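Long-range contacts in GH62 arabinofuranosidase (Podospora anserina, PDB 4N4B), which is a secreted family 62 glycosidase with a calcium-containing beta-propeller that probably removes terminal alpha-L-arabinofuranosyl groups from xylan: residues Asp165-Cys170 / Ala217-Ser222; Gln185-Glu190 / Pro203-Gln208; Gly226-Leu231 / Asp249-Pro254; Phe243-Ala248 / Gln256-Thr261. All coordinates share one frame; numbering follows the deposited sequence. Where two conformers were deposited one is given.

Contact 1 (Asp165-Cys170 / Ala217-Ser222); sequences DMWVIC and AACVYS
The indole of Trp167 lies on the backbone of Cys219 and Val220. CA of Cys219 sits over the centre of the Trp167 six-membered ring, a CH-pi contact 3.8 Å from the centroid, and SG of Cys219 approaches that ring obliquely. NE1 of Trp167 gives a 2.8 Å hydrogen bond to O of Val220, on a lone pair in the carbonyl plane, although the oxygen stands 22° out of the indole plane. The far edge of the indole meets the face of Tyr221, whose OH is hydrogen-bonded to N of Ile288, in an offset edge-to-face pair, planes at 85°. CG anti to the backbone N (chi1 -179°) carries the indole toward strand 216-222; the strand axes approach to 6.7 Å. Farther along, CG2 of Ile169 touches CG1 of Val220 at 3.9 Å. At the other end OD2 of Asp165 accepts from N of Ala217 (2.9 Å) and binds a Tris molecule, probably from the crystallisation liquor; His285, seen to bind calcium in this protein, lies beside it. One water links O of Asp165 to N of Ala218; a second, weakly bound to the same oxygen, donates to O of Ala218. Nearly parallel, these innermost strands of successive blades meet near the axis of a five-bladed beta-propeller.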
loop_
_atom_site.group_PDB
_atom_site.type_symbol
_atom_site.label_atom_id
_atom_site.label_comp_id
_atom_site.label_asym_id
_atom_site.label_seq_id
_atom_site.Cartn_x
_atom_site.Cartn_y
_atom_site.Cartn_z
ATOM N N ASP A 165 6.019 5.842 0.130
ATOM C CA ASP A 165 5.275 4.707 -0.341
ATOM C C ASP A 165 6.104 3.602 -1.024
ATOM O O ASP A 165 6.013 3.366 -2.163
ATOM C CB ASP A 165 4.064 5.188 -1.151
ATOM C CG ASP A 165 3.110 6.062 -0.313
ATOM O OD1 ASP A 165 3.266 6.042 0.877
ATOM O OD2 ASP A 165 2.261 6.680 -0.863
ATOM N N MET A 166 6.864 2.933 -0.174
ATOM C CA MET A 166 7.848 1.937 -0.532
ATOM C C MET A 166 7.215 0.563 -0.741
ATOM O O MET A 166 6.454 0.127 0.021
ATOM C CB MET A 166 8.941 1.872 0.542
ATOM C CG MET A 166 9.402 3.215 1.044
ATOM S SD MET A 166 10.167 4.193 -0.298
ATOM C CE MET A 166 10.463 5.778 0.574
ATOM N N TRP A 167 7.589 -0.074 -1.825
ATOM C CA TRP A 167 6.943 -1.337 -2.202
ATOM C C TRP A 167 7.958 -2.305 -2.790
ATOM O O TRP A 167 8.581 -1.965 -3.802
ATOM C CB TRP A 167 5.809 -1.085 -3.242
ATOM C CG TRP A 167 5.126 -2.301 -3.620
ATOM C CD1 TRP A 167 5.486 -3.254 -4.589
ATOM C CD2 TRP A 167 3.870 -2.757 -3.094
ATOM N NE1 TRP A 167 4.542 -4.244 -4.621
ATOM C CE2 TRP A 167 3.522 -3.985 -3.730
ATOM C CE3 TRP A 167 3.005 -2.281 -2.112
ATOM C CZ2 TRP A 167 2.389 -4.673 -3.471
ATOM C CZ3 TRP A 167 1.850 -3.007 -1.830
ATOM C CH2 TRP A 167 1.576 -4.170 -2.463
ATOM N N VAL A 168 8.094 -3.494 -2.230
ATOM C CA VAL A 168 8.964 -4.564 -2.801
ATOM C C VAL A 168 8.109 -5.585 -3.451
ATOM O O VAL A 168 7.050 -6.021 -2.990
ATOM C CB VAL A 168 9.763 -5.203 -1.674
ATOM C CG1 VAL A 168 10.518 -6.471 -2.137
ATOM C CG2 VAL A 168 10.767 -4.212 -1.027
ATOM N N ILE A 169 8.629 -6.070 -4.586
ATOM C CA ILE A 169 8.120 -7.278 -5.246
ATOM C C ILE A 169 9.348 -7.994 -5.876
ATOM O O ILE A 169 10.158 -7.373 -6.500
ATOM C CB ILE A 169 7.047 -7.030 -6.312
ATOM C CG1 ILE A 169 6.590 -8.329 -6.986
ATOM C CG2 ILE A 169 7.425 -5.973 -7.318
ATOM C CD1 ILE A 169 5.398 -8.183 -7.904
ATOM N N CYS A 170 9.388 -9.332 -5.645
ATOM C CA CYS A 170 10.466 -10.172 -6.255
ATOM C C CYS A 170 9.876 -11.148 -7.186
ATOM O O CYS A 170 8.754 -11.569 -7.080
ATOM C CB CYS A 170 11.202 -10.919 -5.146
ATOM S SG CYS A 170 11.777 -9.952 -3.714
ATOM N N ALA A 217 1.254 5.846 -3.470
ATOM C CA ALA A 217 0.541 4.620 -3.026
ATOM C C ALA A 217 0.556 3.506 -4.034
ATOM O O ALA A 217 -0.457 2.881 -4.353
ATOM C CB ALA A 217 -0.840 4.997 -2.586
ATOM N N ALA A 218 1.706 3.273 -4.676
ATOM C CA ALA A 218 1.810 2.186 -5.654
ATOM C C ALA A 218 1.606 0.826 -4.996
ATOM O O ALA A 218 2.024 0.592 -3.843
ATOM C CB ALA A 218 3.125 2.257 -6.368
ATOM N N CYS A 219 1.007 -0.067 -5.778
ATOM C CA CYS A 219 1.016 -1.509 -5.554
ATOM C C CYS A 219 1.483 -2.229 -6.815
ATOM O O CYS A 219 1.066 -1.826 -7.901
ATOM C CB CYS A 219 -0.335 -2.115 -5.186
ATOM S SG CYS A 219 -1.248 -1.346 -3.803
ATOM N N VAL A 220 2.367 -3.195 -6.675
ATOM C CA VAL A 220 2.801 -4.062 -7.834
ATOM C C VAL A 220 2.569 -5.511 -7.414
ATOM O O VAL A 220 3.187 -5.942 -6.438
ATOM C CB VAL A 220 4.236 -3.768 -8.250
ATOM C CG1 VAL A 220 4.502 -4.545 -9.530
ATOM C CG2 VAL A 220 4.412 -2.227 -8.414
ATOM N N TYR A 221 1.718 -6.193 -8.151
ATOM C CA TYR A 221 1.361 -7.570 -7.854
ATOM C C TYR A 221 1.700 -8.499 -9.014
ATOM O O TYR A 221 1.661 -8.076 -10.155
ATOM C CB TYR A 221 -0.112 -7.665 -7.577
ATOM C CG TYR A 221 -0.625 -6.925 -6.372
ATOM C CD1 TYR A 221 -0.260 -7.364 -5.148
ATOM C CD2 TYR A 221 -1.414 -5.802 -6.506
ATOM C CE1 TYR A 221 -0.652 -6.745 -3.990
ATOM C CE2 TYR A 221 -1.865 -5.143 -5.319
ATOM C CZ TYR A 221 -1.490 -5.635 -4.100
ATOM O OH TYR A 221 -1.921 -5.024 -2.932
ATOM N N SER A 222 1.941 -9.734 -8.667
ATOM C CA SER A 222 2.000 -10.784 -9.679
ATOM C C SER A 222 0.670 -11.480 -9.778
ATOM O O SER A 222 -0.161 -11.536 -8.880
ATOM C CB SER A 222 3.090 -11.791 -9.362
ATOM O OG SER A 222 2.886 -12.522 -8.188
HETATM O O HOH W 1 4.448 4.334 -4.351
HETATM O O HOH W 2 3.690 1.819 -2.070
#

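Contact 2 (Gln185-Glu190 / Pro203-Gln208); sequences QLYRSE and PVIAMQ
Tyr187 and Ile205 lie side by side and point the same way on one face of an antiparallel hairpin, with CE1 of the ring 3.8 Å from CG1 of Ile205. CB of Pro203, just before strand 204-208, packs on CB of Tyr187, and the phenol OH is hydrogen-bonded to OD2 of Asp181. The reverse face carries Leu186, Arg188, Val204 and Met207. Arg188 and Val204 also run alongside each other; the arginine bends at its third torsion (chi3 61°), which brings NH2 to 3.7 Å from CG2 of Val204. Its NH1 forms a 2.8 Å salt bridge to OE1 of Glu190, reached from above the carboxylate plane, and the same oxygen also serves Arg252. Between these faces the backbone is bonded in both directions at Arg188 and Val204. A classic beta bulge follows, Ala206 and Met207 both facing Leu186: O of Leu186 takes a 2.8 Å bond from N of Ala206 and a weak one from N of Met207, and N of Leu186 gives to O of Met207. CB of Ala206 thereby comes within 3.9 Å of CB of Arg188. Backbone bonds thus hold this edge, while the shared carboxylate oxygen probably eases the closeness of two arginines across neighbouring blades.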
loop_
_atom_site.group_PDB
_atom_site.type_symbol
_atom_site.label_atom_id
_atom_site.label_comp_id
_atom_site.label_asym_id
_atom_site.label_seq_id
_atom_site.Cartn_x
_atom_site.Cartn_y
_atom_site.Cartn_z
ATOM N N GLN A 185 6.662 11.033 -10.364
ATOM C CA GLN A 185 7.550 9.930 -10.738
ATOM C C GLN A 185 7.257 8.689 -9.909
ATOM O O GLN A 185 6.830 8.786 -8.718
ATOM C CB GLN A 185 8.997 10.235 -10.488
ATOM C CG GLN A 185 9.678 11.230 -11.442
ATOM C CD GLN A 185 9.047 12.584 -11.507
ATOM O OE1 GLN A 185 8.967 13.334 -10.532
ATOM N NE2 GLN A 185 8.587 12.865 -12.685
ATOM N N LEU A 186 7.389 7.561 -10.515
ATOM C CA LEU A 186 7.430 6.243 -9.890
ATOM C C LEU A 186 8.809 5.699 -10.127
ATOM O O LEU A 186 9.180 5.518 -11.317
ATOM C CB LEU A 186 6.382 5.320 -10.462
ATOM C CG LEU A 186 6.299 3.922 -9.828
ATOM C CD1 LEU A 186 5.854 3.831 -8.397
ATOM C CD2 LEU A 186 5.436 2.996 -10.671
ATOM N N TYR A 187 9.589 5.412 -9.059
ATOM C CA TYR A 187 10.977 4.934 -9.134
ATOM C C TYR A 187 11.040 3.444 -8.906
ATOM O O TYR A 187 10.270 2.940 -8.213
ATOM C CB TYR A 187 11.833 5.646 -8.093
ATOM C CG TYR A 187 11.870 7.130 -8.254
ATOM C CD1 TYR A 187 12.686 7.726 -9.182
ATOM C CD2 TYR A 187 11.096 7.928 -7.489
ATOM C CE1 TYR A 187 12.672 9.096 -9.363
ATOM C CE2 TYR A 187 11.080 9.295 -7.670
ATOM C CZ TYR A 187 11.904 9.872 -8.584
ATOM O OH TYR A 187 11.880 11.230 -8.755
ATOM N N ARG A 188 11.996 2.770 -9.545
ATOM C CA ARG A 188 12.252 1.352 -9.327
ATOM C C ARG A 188 13.778 1.045 -9.202
ATOM O O ARG A 188 14.507 1.401 -10.062
ATOM C CB ARG A 188 11.622 0.513 -10.446
ATOM C CG ARG A 188 11.710 -0.975 -10.215
ATOM C CD ARG A 188 11.299 -1.766 -11.473
ATOM N NE ARG A 188 12.166 -1.465 -12.615
ATOM C CZ ARG A 188 13.412 -1.877 -12.765
ATOM N NH1 ARG A 188 13.964 -2.703 -11.920
ATOM N NH2 ARG A 188 14.078 -1.461 -13.811
ATOM N N SER A 189 14.171 0.382 -8.120
ATOM C CA SER A 189 15.513 -0.151 -7.964
ATOM C C SER A 189 15.421 -1.663 -7.922
ATOM O O SER A 189 14.342 -2.177 -7.800
ATOM C CB SER A 189 16.123 0.281 -6.663
ATOM O OG SER A 189 16.402 1.631 -6.649
ATOM N N GLU A 190 16.556 -2.350 -8.091
ATOM C CA GLU A 190 16.546 -3.817 -8.001
ATOM C C GLU A 190 17.843 -4.281 -7.366
ATOM O O GLU A 190 18.871 -3.651 -7.411
ATOM C CB GLU A 190 16.225 -4.465 -9.344
ATOM C CG GLU A 190 17.241 -4.183 -10.435
ATOM C CD GLU A 190 16.863 -4.875 -11.739
ATOM O OE1 GLU A 190 16.229 -4.267 -12.572
ATOM O OE2 GLU A 190 17.235 -6.109 -11.828
ATOM N N PRO A 203 17.811 3.935 -8.487
ATOM C CA PRO A 203 16.562 3.730 -9.183
ATOM C C PRO A 203 16.599 4.350 -10.584
ATOM O O PRO A 203 17.259 5.366 -10.809
ATOM C CB PRO A 203 15.514 4.434 -8.303
ATOM C CG PRO A 203 16.246 5.296 -7.440
ATOM C CD PRO A 203 17.746 4.920 -7.383
ATOM N N VAL A 204 15.742 3.778 -11.399
ATOM C CA VAL A 204 15.328 4.346 -12.663
ATOM C C VAL A 204 13.953 4.903 -12.488
ATOM O O VAL A 204 13.222 4.566 -11.502
ATOM C CB VAL A 204 15.335 3.336 -13.787
ATOM C CG1 VAL A 204 16.789 2.820 -14.029
ATOM C CG2 VAL A 204 14.380 2.228 -13.624
ATOM N N ILE A 205 13.525 5.807 -13.312
ATOM C CA ILE A 205 12.127 6.213 -13.421
ATOM C C ILE A 205 11.369 5.190 -14.164
ATOM O O ILE A 205 11.521 4.972 -15.384
ATOM C CB ILE A 205 11.975 7.629 -14.043
ATOM C CG1 ILE A 205 12.688 8.617 -13.168
ATOM C CG2 ILE A 205 10.522 8.004 -14.252
ATOM C CD1 ILE A 205 12.867 10.012 -13.788
ATOM N N ALA A 206 10.507 4.425 -13.470
ATOM C CA ALA A 206 9.698 3.392 -14.024
ATOM C C ALA A 206 8.520 3.922 -14.836
ATOM O O ALA A 206 8.084 3.304 -15.811
ATOM C CB ALA A 206 9.220 2.486 -12.876
ATOM N N MET A 207 7.943 5.012 -14.345
ATOM C CA MET A 207 6.840 5.657 -15.030
ATOM C C MET A 207 6.809 7.088 -14.526
ATOM O O MET A 207 7.283 7.412 -13.402
ATOM C CB MET A 207 5.506 4.912 -14.738
ATOM C CG MET A 207 4.332 5.352 -15.543
ATOM S SD MET A 207 2.817 4.600 -14.988
ATOM C CE MET A 207 3.009 3.058 -15.861
ATOM N N GLN A 208 6.324 7.986 -15.400
ATOM C CA GLN A 208 6.265 9.385 -15.102
ATOM C C GLN A 208 5.040 10.019 -15.711
ATOM O O GLN A 208 4.620 9.635 -16.764
ATOM C CB GLN A 208 7.526 10.024 -15.798
ATOM C CG GLN A 208 7.727 11.486 -15.686
ATOM C CD GLN A 208 9.138 11.863 -16.123
ATOM O OE1 GLN A 208 9.592 11.414 -17.187
ATOM N NE2 GLN A 208 9.882 12.418 -15.220
#

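Contact 3 (Gly226-Leu231 / Asp249-Pro254); sequences GKYLLL and DSIRGP
Charge pairs the two segments at their outer end, where NZ of Lys227 and OD1 of Asp249 form a salt bridge of 2.8 Å. The two side chains lie alongside and point the same way. The ammonium meets the carboxylate oxygen on its syn side, 23° out of the carboxylate plane; the lysine chain is extended as far as CE, and the bend at its last torsion (chi4 -43°) turns NZ toward OD1. A water donates to both O of Gly226 (2.7 Å) and O of Asp249 (2.8 Å), bridging two carbonyl oxygens, both acceptors. Both segments belong to one propeller blade: strand 228-235 is its second strand, and 249-254 is the loop connecting its third and fourth. Ring contacts centre on Tyr228. CG1 of Ile251 stands over one ring face, offset toward the rim, in a CH-pi contact 3.6 Å from the centroid, and CD1 follows it across to CE1. O of Asp249 lies at the edge of the same ring, 3.7 Å from CE2. Within the loop, polar bonds fix the turn that presents Ile251: OG of Ser250 accepts from N of Arg252 (3.0 Å), an ST turn, and O of Ser250 accepts from N of Gly253 to close a type I turn.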
loop_
_atom_site.group_PDB
_atom_site.type_symbol
_atom_site.label_atom_id
_atom_site.label_comp_id
_atom_site.label_asym_id
_atom_site.label_seq_id
_atom_site.Cartn_x
_atom_site.Cartn_y
_atom_site.Cartn_z
ATOM N N GLY A 226 1.366 -15.090 -14.897
ATOM C CA GLY A 226 2.744 -14.653 -14.983
ATOM C C GLY A 226 2.921 -13.163 -15.390
ATOM O O GLY A 226 4.058 -12.718 -15.613
ATOM N N LYS A 227 1.804 -12.474 -15.542
ATOM C CA LYS A 227 1.899 -11.029 -15.751
ATOM C C LYS A 227 1.821 -10.286 -14.373
ATOM O O LYS A 227 1.726 -10.911 -13.328
ATOM C CB LYS A 227 0.793 -10.670 -16.624
ATOM C CG LYS A 227 1.032 -11.195 -18.094
ATOM C CD LYS A 227 -0.174 -10.878 -18.937
ATOM C CE LYS A 227 -0.196 -11.752 -20.223
ATOM N NZ LYS A 227 1.127 -11.907 -20.920
ATOM N N TYR A 228 1.915 -8.970 -14.492
ATOM C CA TYR A 228 2.027 -8.074 -13.311
ATOM C C TYR A 228 0.966 -7.028 -13.459
ATOM O O TYR A 228 0.602 -6.537 -14.535
ATOM C CB TYR A 228 3.385 -7.490 -13.225
ATOM C CG TYR A 228 4.417 -8.580 -12.983
ATOM C CD1 TYR A 228 4.686 -9.122 -11.743
ATOM C CD2 TYR A 228 5.045 -9.144 -14.099
ATOM C CE1 TYR A 228 5.618 -10.179 -11.601
ATOM C CE2 TYR A 228 5.913 -10.176 -13.956
ATOM C CZ TYR A 228 6.193 -10.663 -12.743
ATOM O OH TYR A 228 7.126 -11.705 -12.505
ATOM N N LEU A 229 0.502 -6.545 -12.291
ATOM C CA LEU A 229 -0.551 -5.461 -12.146
ATOM C C LEU A 229 0.082 -4.307 -11.347
ATOM O O LEU A 229 0.557 -4.575 -10.232
ATOM C CB LEU A 229 -1.773 -6.021 -11.430
ATOM C CG LEU A 229 -2.909 -5.059 -11.088
ATOM C CD1 LEU A 229 -3.493 -4.473 -12.349
ATOM C CD2 LEU A 229 -3.915 -5.728 -10.132
ATOM N N LEU A 230 -0.020 -3.116 -11.857
ATOM C CA LEU A 230 0.454 -1.915 -11.199
ATOM C C LEU A 230 -0.788 -1.093 -10.948
ATOM O O LEU A 230 -1.589 -0.770 -11.815
ATOM C CB LEU A 230 1.402 -1.127 -12.139
ATOM C CG LEU A 230 1.741 0.295 -11.687
ATOM C CD1 LEU A 230 2.591 0.282 -10.462
ATOM C CD2 LEU A 230 2.514 1.003 -12.777
ATOM N N LEU A 231 -0.909 -0.671 -9.679
ATOM C CA LEU A 231 -1.906 0.336 -9.201
ATOM C C LEU A 231 -1.180 1.534 -8.645
ATOM O O LEU A 231 -0.176 1.437 -7.920
ATOM C CB LEU A 231 -2.710 -0.275 -8.020
ATOM C CG LEU A 231 -3.366 -1.632 -8.270
ATOM C CD1 LEU A 231 -4.093 -2.080 -7.015
ATOM C CD2 LEU A 231 -4.272 -1.653 -9.480
ATOM N N ASP A 249 4.219 -7.591 -18.706
ATOM C CA ASP A 249 4.857 -8.893 -18.708
ATOM C C ASP A 249 6.078 -8.959 -17.844
ATOM O O ASP A 249 6.553 -10.011 -17.606
ATOM C CB ASP A 249 5.302 -9.251 -20.114
ATOM C CG ASP A 249 4.162 -9.493 -21.029
ATOM O OD1 ASP A 249 3.136 -9.986 -20.637
ATOM O OD2 ASP A 249 4.363 -9.146 -22.160
ATOM N N SER A 250 6.589 -7.812 -17.435
ATOM C CA SER A 250 7.762 -7.749 -16.566
ATOM C C SER A 250 7.552 -6.693 -15.478
ATOM O O SER A 250 6.906 -5.751 -15.708
ATOM C CB SER A 250 9.031 -7.403 -17.359
ATOM O OG SER A 250 10.110 -7.079 -16.566
ATOM N N ILE A 251 8.129 -6.932 -14.314
ATOM C CA ILE A 251 8.190 -5.938 -13.243
ATOM C C ILE A 251 8.836 -4.638 -13.734
ATOM O O ILE A 251 8.553 -3.593 -13.255
ATOM C CB ILE A 251 8.872 -6.512 -11.985
ATOM C CG1 ILE A 251 8.058 -7.695 -11.476
ATOM C CG2 ILE A 251 9.003 -5.437 -10.910
ATOM C CD1 ILE A 251 8.764 -8.564 -10.494
ATOM N N ARG A 252 9.709 -4.749 -14.712
ATOM C CA ARG A 252 10.394 -3.652 -15.289
ATOM C C ARG A 252 9.609 -2.881 -16.347
ATOM O O ARG A 252 10.145 -1.864 -16.827
ATOM C CB ARG A 252 11.784 -4.083 -15.895
ATOM C CG ARG A 252 12.637 -4.847 -14.972
ATOM C CD ARG A 252 14.105 -4.968 -15.519
ATOM N NE ARG A 252 14.922 -5.738 -14.583
ATOM C CZ ARG A 252 14.851 -7.063 -14.482
ATOM N NH1 ARG A 252 14.052 -7.772 -15.309
ATOM N NH2 ARG A 252 15.510 -7.692 -13.532
ATOM N N GLY A 253 8.387 -3.302 -16.637
ATOM C CA GLY A 253 7.630 -2.703 -17.691
ATOM C C GLY A 253 8.074 -3.299 -19.046
ATOM O O GLY A 253 8.890 -4.201 -19.045
ATOM N N PRO A 254 7.516 -2.796 -20.155
ATOM C CA PRO A 254 6.697 -1.596 -20.167
ATOM C C PRO A 254 5.270 -1.927 -19.677
ATOM O O PRO A 254 4.799 -2.986 -19.826
ATOM C CB PRO A 254 6.650 -1.181 -21.691
ATOM C CG PRO A 254 6.898 -2.444 -22.412
ATOM C CD PRO A 254 7.842 -3.282 -21.535
HETATM O O HOH W 3 5.196 -12.463 -17.999
#

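Contact 4 (Phe243-Ala248 / Gln256-Thr261); sequences FRSWTA and QGLANT
Ser245 and Leu258 meet in and just beyond the antiparallel hairpin of strands 241-248 and 256-257, the outer edge of a beta-propeller blade. Thr247 and Gln256 are its hydrogen-bonded pair, bonded both ways. A classic beta bulge sets Leu258 and Ala259 both opposite Ser245, whose O accepts from N of Leu258 at 2.9 Å. Ser245 answers with two donors to a single oxygen: its N (3.0 Å) and its OG (2.8 Å), set between backbone N and carbonyl carbon (chi1 60°), both reach O of Ala259 from one face of the carbonyl plane. CB of Leu258 packs on that hydroxyl, and CD2 extends toward CG2 of Thr247. Water links OG1 of Thr247 to O of Gly257, and another joins it to OE1 of Gln256. On the sheet face opposite Ser245 and Thr247, Arg244 grips O of Asn260 side-on, with NE at 2.8 Å and NH2 at 3.1 Å, the oxygen near the guanidinium plane, while NH1 makes a salt bridge to Asp209. CZ2 of Trp246 lies over one guanidinium face, offset toward its rim. The Asn260 amide stands steeply to that indole, planes 77° apart, ND2 3.2 Å above the ring plane, offset toward the rim and 3.3 Å from NE1, a fellow donor.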
loop_
_atom_site.group_PDB
_atom_site.type_symbol
_atom_site.label_atom_id
_atom_site.label_comp_id
_atom_site.label_asym_id
_atom_site.label_seq_id
_atom_site.Cartn_x
_atom_site.Cartn_y
_atom_site.Cartn_z
ATOM N N PHE A 243 -7.787 5.361 -8.026
ATOM C CA PHE A 243 -6.728 4.449 -8.470
ATOM C C PHE A 243 -6.786 4.246 -9.994
ATOM O O PHE A 243 -7.837 3.951 -10.584
ATOM C CB PHE A 243 -6.824 3.090 -7.756
ATOM C CG PHE A 243 -6.198 3.152 -6.406
ATOM C CD1 PHE A 243 -4.831 2.998 -6.181
ATOM C CD2 PHE A 243 -7.028 3.445 -5.325
ATOM C CE1 PHE A 243 -4.327 3.104 -4.867
ATOM C CE2 PHE A 243 -6.479 3.554 -4.074
ATOM C CZ PHE A 243 -5.141 3.439 -3.871
ATOM N N ARG A 244 -5.564 4.245 -10.531
ATOM C CA ARG A 244 -5.293 3.870 -11.931
ATOM C C ARG A 244 -4.513 2.581 -11.936
ATOM O O ARG A 244 -3.818 2.212 -11.001
ATOM C CB ARG A 244 -4.382 4.949 -12.478
ATOM C CG ARG A 244 -4.951 6.323 -12.443
ATOM C CD ARG A 244 -4.086 7.395 -13.101
ATOM N NE ARG A 244 -4.072 7.220 -14.559
ATOM C CZ ARG A 244 -3.092 7.597 -15.332
ATOM N NH1 ARG A 244 -2.007 8.126 -14.871
ATOM N NH2 ARG A 244 -3.209 7.366 -16.636
ATOM N N SER A 245 -4.671 1.829 -13.032
ATOM C CA SER A 245 -4.088 0.492 -13.203
ATOM C C SER A 245 -3.494 0.246 -14.599
ATOM O O SER A 245 -3.947 0.810 -15.644
ATOM C CB SER A 245 -5.134 -0.546 -12.981
ATOM O OG SER A 245 -6.262 -0.512 -13.828
ATOM N N TRP A 246 -2.467 -0.580 -14.562
ATOM C CA TRP A 246 -1.720 -0.999 -15.779
ATOM C C TRP A 246 -1.335 -2.441 -15.566
ATOM O O TRP A 246 -1.269 -3.014 -14.462
ATOM C CB TRP A 246 -0.430 -0.214 -15.926
ATOM C CG TRP A 246 -0.531 1.247 -16.150
ATOM C CD1 TRP A 246 -0.326 1.987 -17.351
ATOM C CD2 TRP A 246 -0.766 2.296 -15.176
ATOM N NE1 TRP A 246 -0.468 3.254 -17.162
ATOM C CE2 TRP A 246 -0.730 3.539 -15.830
ATOM C CE3 TRP A 246 -0.982 2.270 -13.772
ATOM C CZ2 TRP A 246 -0.832 4.756 -15.168
ATOM C CZ3 TRP A 246 -1.121 3.431 -13.115
ATOM C CH2 TRP A 246 -1.060 4.670 -13.785
ATOM N N THR A 247 -1.031 -3.120 -16.677
ATOM C CA THR A 247 -0.431 -4.439 -16.660
ATOM C C THR A 247 0.882 -4.535 -17.463
ATOM O O THR A 247 1.152 -3.728 -18.267
ATOM C CB THR A 247 -1.380 -5.556 -17.107
ATOM O OG1 THR A 247 -1.721 -5.396 -18.476
ATOM C CG2 THR A 247 -2.625 -5.576 -16.244
ATOM N N ALA A 248 1.659 -5.554 -17.172
ATOM C CA ALA A 248 2.912 -5.786 -17.846
ATOM C C ALA A 248 3.327 -7.239 -17.793
ATOM O O ALA A 248 2.950 -7.971 -16.958
ATOM C CB ALA A 248 4.004 -4.962 -17.180
ATOM N N GLN A 256 1.142 -1.266 -19.772
ATOM C CA GLN A 256 0.014 -1.011 -20.697
ATOM C C GLN A 256 -1.192 -0.629 -19.818
ATOM O O GLN A 256 -1.526 -1.402 -18.901
ATOM C CB GLN A 256 -0.257 -2.299 -21.491
ATOM C CG GLN A 256 -1.472 -2.288 -22.398
ATOM C CD GLN A 256 -1.866 -3.687 -22.951
ATOM O OE1 GLN A 256 -1.174 -4.711 -22.724
ATOM N NE2 GLN A 256 -2.994 -3.728 -23.688
ATOM N N GLY A 257 -1.939 0.380 -20.179
ATOM C CA GLY A 257 -3.098 0.791 -19.387
ATOM C C GLY A 257 -4.094 -0.256 -19.366
ATOM O O GLY A 257 -4.315 -1.027 -20.307
ATOM N N LEU A 258 -4.666 -0.464 -18.176
ATOM C CA LEU A 258 -5.766 -1.366 -17.919
ATOM C C LEU A 258 -7.036 -0.567 -17.774
ATOM O O LEU A 258 -7.793 -0.316 -18.714
ATOM C CB LEU A 258 -5.478 -2.304 -16.779
ATOM C CG LEU A 258 -6.577 -3.324 -16.502
ATOM C CD1 LEU A 258 -6.790 -4.375 -17.622
ATOM C CD2 LEU A 258 -6.360 -4.023 -15.158
ATOM N N ALA A 259 -7.221 0.039 -16.600
ATOM C CA ALA A 259 -8.305 0.958 -16.269
ATOM C C ALA A 259 -7.646 2.121 -15.614
ATOM O O ALA A 259 -7.311 2.053 -14.413
ATOM C CB ALA A 259 -9.320 0.250 -15.338
ATOM N N ASN A 260 -7.346 3.182 -16.348
ATOM C CA ASN A 260 -6.534 4.263 -15.852
ATOM C C ASN A 260 -7.009 5.660 -16.255
ATOM O O ASN A 260 -6.234 6.608 -16.275
ATOM C CB ASN A 260 -5.039 4.056 -16.275
ATOM C CG ASN A 260 -4.799 4.195 -17.745
ATOM O OD1 ASN A 260 -5.710 4.393 -18.534
ATOM N ND2 ASN A 260 -3.554 3.972 -18.110
ATOM N N THR A 261 -8.313 5.738 -16.502
ATOM C CA THR A 261 -8.913 7.044 -16.736
ATOM C C THR A 261 -10.029 7.319 -15.778
ATOM O O THR A 261 -10.558 6.341 -15.191
ATOM C CB THR A 261 -9.520 7.093 -18.195
ATOM O OG1 THR A 261 -10.504 6.137 -18.399
ATOM C CG2 THR A 261 -8.423 6.911 -19.271
HETATM O O HOH W 4 -4.832 7.219 -19.275
HETATM O O HOH W 5 -3.603 -3.820 -19.650
HETATM O O HOH W 6 0.137 -6.035 -20.598
#

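The four contacts span two successive blades of the propeller, each a four-stranded antiparallel sheet. Contact 1 joins the blades through their first strands, 164-170 and 216-222, its centre about 7 Å from that of the chain; the centres of the others lie 16 to 17 Å out. Contact 2 pairs the last two strands of the earlier blade and falls, in sequence, between the segments of contact 1. Contacts 3 and 4 follow in the later blade with alternating segments, their centres 11 Å apart, and backbone bonds run between neighbouring strands 228-235 and 241-248. Between blades, Met207 of contact 2 packs on Leu230 and Trp246, and Glu190 bridges to Arg252. The blades are thus joined both near the axis and farther out.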